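Local structure of malonyl-CoA-[acyl-carrier-protein] transacylase (Coxiella burnetii, 3TQE) at residues Ala76-Trp81 against Gly86-Val91; Thr171-His176 against Asp181-Met186. The protein probably transfers the malonyl group from malonyl-CoA to the holo form of acyl carrier protein, the step that supplies malonyl units for fatty acid synthesis. All coordinates share one frame; numbering follows the deposited sequence.

Interaction 1: residues Ala76-Trp81 against Gly86-Val91; sequences AIFRCW and GPKPQV. With EDO (1,2-ethanediol), chain D.
Trp81, in the last turns of helix 63-83, meets Gly86 through both its backbone carbonyl and its indole, and Pro87 through the indole. From CB the side chain starts with CG anti to the backbone N (chi1 172°), which carries the ring away from the helix to the returning chain. Gly86 CA then lies over one face, nearest the five-membered ring, in a CH-pi contact 3.6 Å from its centroid. The chain can come this close because a glycine has no CB: one here would point straight at the ring. Beyond CD1, Trp81 NE1 gives its hydrogen to Pro87 O at 2.8 Å, nearly straight at 171° and almost in the plane of the indole. On the benzo side, Trp81 CZ2 rests on Pro87 CD at 3.7 Å. Gly86 N closes the arrangement with a hydrogen bond to Trp81 O, also 2.8 Å.

One turn earlier, the edge of the Phe78 ring faces Lys88, whose ammonium is paired with Glu82. Arg79 grips both hydroxyls of a 1,2-ethanediol, probably from the crystallisation liquor, through NE and NH2. Phe10 meets the indole edge-to-face, and helix 304-313 packs on it too. This is a helix-loop-strand connection in the alpha/beta part of the acyl transferase domain: helix 63-83 turns back into parallel strand 91-94, which leads to Ser96, the predicted active-site serine, in what looks like a nucleophile elbow.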
loop_
_atom_site.group_PDB
_atom_site.type_symbol
_atom_site.label_atom_id
_atom_site.label_comp_id
_atom_site.label_asym_id
_atom_site.label_seq_id
_atom_site.Cartn_x
_atom_site.Cartn_y
_atom_site.Cartn_z
ATOM N N ALA A 76 12.335 6.400 -1.021
ATOM C CA ALA A 76 13.514 6.633 -1.870
ATOM C C ALA A 76 13.106 7.163 -3.223
ATOM O O ALA A 76 13.742 8.082 -3.753
ATOM C CB ALA A 76 14.331 5.363 -1.996
ATOM N N ILE A 77 12.077 6.570 -3.799
ATOM C CA ILE A 77 11.623 7.013 -5.126
ATOM C C ILE A 77 11.049 8.406 -5.050
ATOM O O ILE A 77 11.314 9.244 -5.911
ATOM C CB ILE A 77 10.652 6.016 -5.738
ATOM C CG1 ILE A 77 11.444 4.763 -6.126
ATOM C CG2 ILE A 77 9.902 6.624 -6.927
ATOM C CD1 ILE A 77 10.601 3.584 -6.472
ATOM N N PHE A 78 10.281 8.692 -4.010
ATOM C CA PHE A 78 9.816 10.052 -3.846
ATOM C C PHE A 78 10.935 11.043 -3.762
ATOM O O PHE A 78 10.877 12.125 -4.341
ATOM C CB PHE A 78 8.964 10.138 -2.601
ATOM C CG PHE A 78 8.423 11.493 -2.348
ATOM C CD1 PHE A 78 7.314 11.922 -3.021
ATOM C CD2 PHE A 78 9.044 12.349 -1.466
ATOM C CE1 PHE A 78 6.820 13.186 -2.804
ATOM C CE2 PHE A 78 8.532 13.615 -1.248
ATOM C CZ PHE A 78 7.452 14.008 -1.923
ATOM N N ARG A 79 11.983 10.684 -3.046
ATOM C CA ARG A 79 13.103 11.582 -2.901
ATOM C C ARG A 79 13.845 11.775 -4.212
ATOM O O ARG A 79 14.379 12.847 -4.459
ATOM C CB ARG A 79 14.035 11.043 -1.855
ATOM C CG ARG A 79 13.469 11.176 -0.461
ATOM C CD ARG A 79 14.341 10.589 0.578
ATOM N NE ARG A 79 13.821 10.893 1.889
ATOM C CZ ARG A 79 14.422 10.535 3.015
ATOM N NH1 ARG A 79 15.560 9.839 2.980
ATOM N NH2 ARG A 79 13.906 10.904 4.181
ATOM N N CYS A 80 13.888 10.747 -5.026
ATOM C CA CYS A 80 14.481 10.874 -6.363
ATOM C C CYS A 80 13.628 11.785 -7.253
ATOM O O CYS A 80 14.148 12.602 -7.972
ATOM C CB CYS A 80 14.613 9.523 -7.025
ATOM S SG CYS A 80 15.894 8.503 -6.311
ATOM N N TRP A 81 12.319 11.637 -7.205
ATOM C CA TRP A 81 11.412 12.541 -7.898
ATOM C C TRP A 81 11.716 13.968 -7.526
ATOM O O TRP A 81 11.862 14.817 -8.407
ATOM C CB TRP A 81 9.976 12.206 -7.522
ATOM C CG TRP A 81 8.951 13.158 -7.995
ATOM C CD1 TRP A 81 8.456 14.187 -7.320
ATOM C CD2 TRP A 81 8.292 13.144 -9.251
ATOM N NE1 TRP A 81 7.510 14.831 -8.053
ATOM C CE2 TRP A 81 7.381 14.204 -9.248
ATOM C CE3 TRP A 81 8.315 12.291 -10.335
ATOM C CZ2 TRP A 81 6.549 14.456 -10.298
ATOM C CZ3 TRP A 81 7.480 12.549 -11.377
ATOM C CH2 TRP A 81 6.597 13.604 -11.342
ATOM N N GLY A 86 10.983 17.195 -9.597
ATOM C CA GLY A 86 9.580 16.928 -9.650
ATOM C C GLY A 86 8.802 17.785 -8.657
ATOM O O GLY A 86 9.211 17.975 -7.520
ATOM N N PRO A 87 7.657 18.278 -9.085
ATOM C CA PRO A 87 6.802 19.096 -8.253
ATOM C C PRO A 87 5.959 18.248 -7.317
ATOM O O PRO A 87 5.915 17.026 -7.447
ATOM C CB PRO A 87 5.951 19.801 -9.289
ATOM C CG PRO A 87 5.789 18.855 -10.345
ATOM C CD PRO A 87 7.127 18.158 -10.447
ATOM N N LYS A 88 5.263 18.908 -6.409
ATOM C CA LYS A 88 4.433 18.184 -5.457
ATOM C C LYS A 88 3.183 17.705 -6.157
ATOM O O LYS A 88 2.571 18.428 -6.930
ATOM C CB LYS A 88 4.014 19.060 -4.274
ATOM C CG LYS A 88 5.136 19.605 -3.481
ATOM C CD LYS A 88 5.807 18.546 -2.660
ATOM C CE LYS A 88 6.768 19.216 -1.687
ATOM N NZ LYS A 88 7.545 18.270 -0.874
ATOM N N PRO A 89 2.745 16.485 -5.842
ATOM C CA PRO A 89 1.472 16.051 -6.364
ATOM C C PRO A 89 0.340 16.824 -5.703
ATOM O O PRO A 89 0.505 17.407 -4.643
ATOM C CB PRO A 89 1.395 14.591 -5.933
ATOM C CG PRO A 89 2.237 14.516 -4.807
ATOM C CD PRO A 89 3.367 15.467 -4.987
ATOM N N GLN A 90 -0.816 16.764 -6.323
ATOM C CA GLN A 90 -2.004 17.381 -5.768
ATOM C C GLN A 90 -2.611 16.564 -4.663
ATOM O O GLN A 90 -3.262 17.102 -3.783
ATOM C CB GLN A 90 -3.025 17.595 -6.863
ATOM C CG GLN A 90 -2.710 18.837 -7.665
ATOM C CD GLN A 90 -1.361 18.822 -8.333
ATOM O OE1 GLN A 90 -1.150 18.073 -9.267
ATOM N NE2 GLN A 90 -0.442 19.646 -7.851
ATOM N N VAL A 91 -2.403 15.253 -4.723
ATOM C CA VAL A 91 -2.936 14.347 -3.729
ATOM C C VAL A 91 -2.087 13.097 -3.720
ATOM O O VAL A 91 -1.407 12.774 -4.706
ATOM C CB VAL A 91 -4.434 14.058 -4.037
ATOM C CG1 VAL A 91 -4.565 13.328 -5.342
ATOM C CG2 VAL A 91 -5.153 13.356 -2.899
HETATM C C1 EDO D . 10.345 12.319 2.466
HETATM O O1 EDO D . 11.578 12.582 1.825
HETATM C C2 EDO D . 10.392 12.895 3.872
HETATM O O2 EDO D . 11.564 12.440 4.578
#

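Interaction 2: residues Thr171-His176 against Asp181-Met186; sequences TVISGH and DRALNM
Ile173 reaches from strand 170-174 to helix 177-189 with a single methyl group, CD1, which touches both Ala183 and Leu184. The closest approach is between Ile173 CD1 and Ala183 CB, at 3.5 Å; Leu184 CD2 follows at 3.9 Å from the same Ile173 CD1. Two torsions direct this methyl: CG1 stands between the backbone N and the carbonyl carbon (chi1 65°), less common for isoleucine, and the extended second torsion then carries CD1 outward to the helix. Ala183 points toward the strand and offers only a methyl, so helix and sheet can come close, with the CA atoms of Ile173 and Ala183 8.5 Å apart. The longer Leu184 starts off to one side and bends its end inward, its side chain running past that of Ile173 in the opposite direction.

Further out, the same apolar layer continues. Ile173 also touches Val160, Ile139 and Ile147, Leu184 packs on Ile139, and Ala183 meets Ala154 of helix 144-155. Gly175 turns the chain at backbone angles that would press a CB against the preceding carbonyl, and His176 follows as N-cap of the helix. A helix packed on a mostly antiparallel sheet is consistent with the small ferredoxin-like subdomain of FabD enzymes; the Ile173 side chain is about 9 Å from that of His205, a predicted active-site residue.

No hydrogen bond joins the two segments. Their contact is purely apolar and buried, so its hold rests on the fit of methyl groups and exclusion of water, with directional bonding left to the surroundings.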
loop_
_atom_site.group_PDB
_atom_site.type_symbol
_atom_site.label_atom_id
_atom_site.label_comp_id
_atom_site.label_asym_id
_atom_site.label_seq_id
_atom_site.Cartn_x
_atom_site.Cartn_y
_atom_site.Cartn_z
ATOM N N THR A 171 -11.415 -8.092 -5.924
ATOM C CA THR A 171 -11.521 -7.880 -4.498
ATOM C C THR A 171 -10.707 -8.964 -3.843
ATOM O O THR A 171 -10.778 -10.106 -4.257
ATOM C CB THR A 171 -13.007 -7.969 -4.022
ATOM O OG1 THR A 171 -13.801 -6.931 -4.632
ATOM C CG2 THR A 171 -13.144 -7.863 -2.502
ATOM N N VAL A 172 -9.985 -8.621 -2.798
ATOM C CA VAL A 172 -9.312 -9.602 -1.941
ATOM C C VAL A 172 -10.115 -9.737 -0.671
ATOM O O VAL A 172 -10.558 -8.752 -0.100
ATOM C CB VAL A 172 -7.882 -9.175 -1.605
ATOM C CG1 VAL A 172 -7.212 -10.180 -0.704
ATOM C CG2 VAL A 172 -7.078 -8.967 -2.888
ATOM N N ILE A 173 -10.369 -10.985 -0.291
ATOM C CA ILE A 173 -11.011 -11.303 0.966
ATOM C C ILE A 173 -9.990 -11.827 1.960
ATOM O O ILE A 173 -8.916 -12.268 1.594
ATOM C CB ILE A 173 -12.170 -12.306 0.775
ATOM C CG1 ILE A 173 -11.678 -13.670 0.274
ATOM C CG2 ILE A 173 -13.212 -11.686 -0.165
ATOM C CD1 ILE A 173 -12.762 -14.803 0.317
ATOM N N SER A 174 -10.341 -11.750 3.224
ATOM C CA SER A 174 -9.463 -12.097 4.304
ATOM C C SER A 174 -10.254 -12.726 5.432
ATOM O O SER A 174 -11.405 -12.379 5.627
ATOM C CB SER A 174 -8.829 -10.807 4.806
ATOM O OG SER A 174 -7.828 -11.098 5.721
ATOM N N GLY A 175 -9.614 -13.603 6.183
ATOM C CA GLY A 175 -10.221 -14.143 7.380
ATOM C C GLY A 175 -9.606 -15.465 7.754
ATOM O O GLY A 175 -8.453 -15.753 7.455
ATOM N N HIS A 176 -10.397 -16.269 8.425
ATOM C CA HIS A 176 -9.946 -17.596 8.749
ATOM C C HIS A 176 -9.730 -18.412 7.503
ATOM O O HIS A 176 -10.511 -18.310 6.556
ATOM C CB HIS A 176 -10.968 -18.297 9.607
ATOM C CG HIS A 176 -11.045 -17.746 10.981
ATOM N ND1 HIS A 176 -12.126 -17.030 11.438
ATOM C CD2 HIS A 176 -10.159 -17.801 12.003
ATOM C CE1 HIS A 176 -11.903 -16.673 12.691
ATOM N NE2 HIS A 176 -10.727 -17.150 13.063
ATOM N N ASP A 181 -11.389 -20.273 2.143
ATOM C CA ASP A 181 -11.496 -21.305 1.121
ATOM C C ASP A 181 -12.952 -21.560 0.750
ATOM O O ASP A 181 -13.278 -21.729 -0.414
ATOM C CB ASP A 181 -10.807 -22.581 1.579
ATOM C CG ASP A 181 -9.308 -22.504 1.514
ATOM O OD1 ASP A 181 -8.781 -21.609 0.830
ATOM O OD2 ASP A 181 -8.627 -23.384 2.119
ATOM N N ARG A 182 -13.838 -21.586 1.740
ATOM C CA ARG A 182 -15.257 -21.781 1.468
ATOM C C ARG A 182 -15.813 -20.660 0.619
ATOM O O ARG A 182 -16.556 -20.896 -0.306
ATOM C CB ARG A 182 -16.067 -21.900 2.748
ATOM C CG ARG A 182 -15.838 -23.164 3.527
ATOM C CD ARG A 182 -16.848 -23.331 4.638
ATOM N NE ARG A 182 -16.887 -22.259 5.618
ATOM C CZ ARG A 182 -16.126 -22.163 6.703
ATOM N NH1 ARG A 182 -15.181 -23.048 7.000
ATOM N NH2 ARG A 182 -16.302 -21.133 7.505
ATOM N N ALA A 183 -15.424 -19.439 0.938
ATOM C CA ALA A 183 -15.881 -18.278 0.213
ATOM C C ALA A 183 -15.357 -18.279 -1.213
ATOM O O ALA A 183 -16.087 -17.929 -2.152
ATOM C CB ALA A 183 -15.436 -17.018 0.921
ATOM N N LEU A 184 -14.096 -18.623 -1.390
ATOM C CA LEU A 184 -13.537 -18.656 -2.724
ATOM C C LEU A 184 -14.248 -19.698 -3.554
ATOM O O LEU A 184 -14.540 -19.486 -4.730
ATOM C CB LEU A 184 -12.047 -18.952 -2.685
ATOM C CG LEU A 184 -11.160 -17.894 -2.066
ATOM C CD1 LEU A 184 -9.730 -18.409 -1.946
ATOM C CD2 LEU A 184 -11.251 -16.556 -2.805
ATOM N N ASN A 185 -14.541 -20.836 -2.941
ATOM C CA ASN A 185 -15.233 -21.858 -3.701
ATOM C C ASN A 185 -16.637 -21.409 -4.098
ATOM O O ASN A 185 -17.070 -21.641 -5.223
ATOM C CB ASN A 185 -15.256 -23.159 -2.898
ATOM C CG ASN A 185 -15.486 -24.343 -3.770
ATOM O OD1 ASN A 185 -14.731 -24.605 -4.706
ATOM N ND2 ASN A 185 -16.509 -25.045 -3.497
HETATM N N MSE A 186 -17.338 -20.728 -3.191
HETATM C CA MSE A 186 -18.640 -20.168 -3.526
HETATM C C MSE A 186 -18.526 -19.125 -4.611
HETATM O O MSE A 186 -19.386 -19.024 -5.470
HETATM C CB MSE A 186 -19.282 -19.527 -2.327
HETATM C CG MSE A 186 -19.759 -20.441 -1.341
HETATM SE SE MSE A 186 -20.777 -19.496 -0.005
HETATM C CE MSE A 186 -20.840 -20.934 1.201
#

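In the fold
Followed from the N terminus, the chain first closes interaction 1, where the end of helix 63-83 meets the loop that feeds strand 91-94, an outermost strand of the four-stranded parallel sheet. It then runs on through Ser96, a predicted active-site residue, and two helices, 97-105 and 111-128, before entering the five-stranded mixed sheet. There interaction 2 closes a second short connection, from strand 170-174 through a tight corner into helix 177-189. The two contacts lie in series, neither nested nor crossed, with centres about 36 Å apart on opposite sides of the chain's centre. Each joins a helix to neighbouring chain, one beside the parallel sheet, the other upon the mixed sheet.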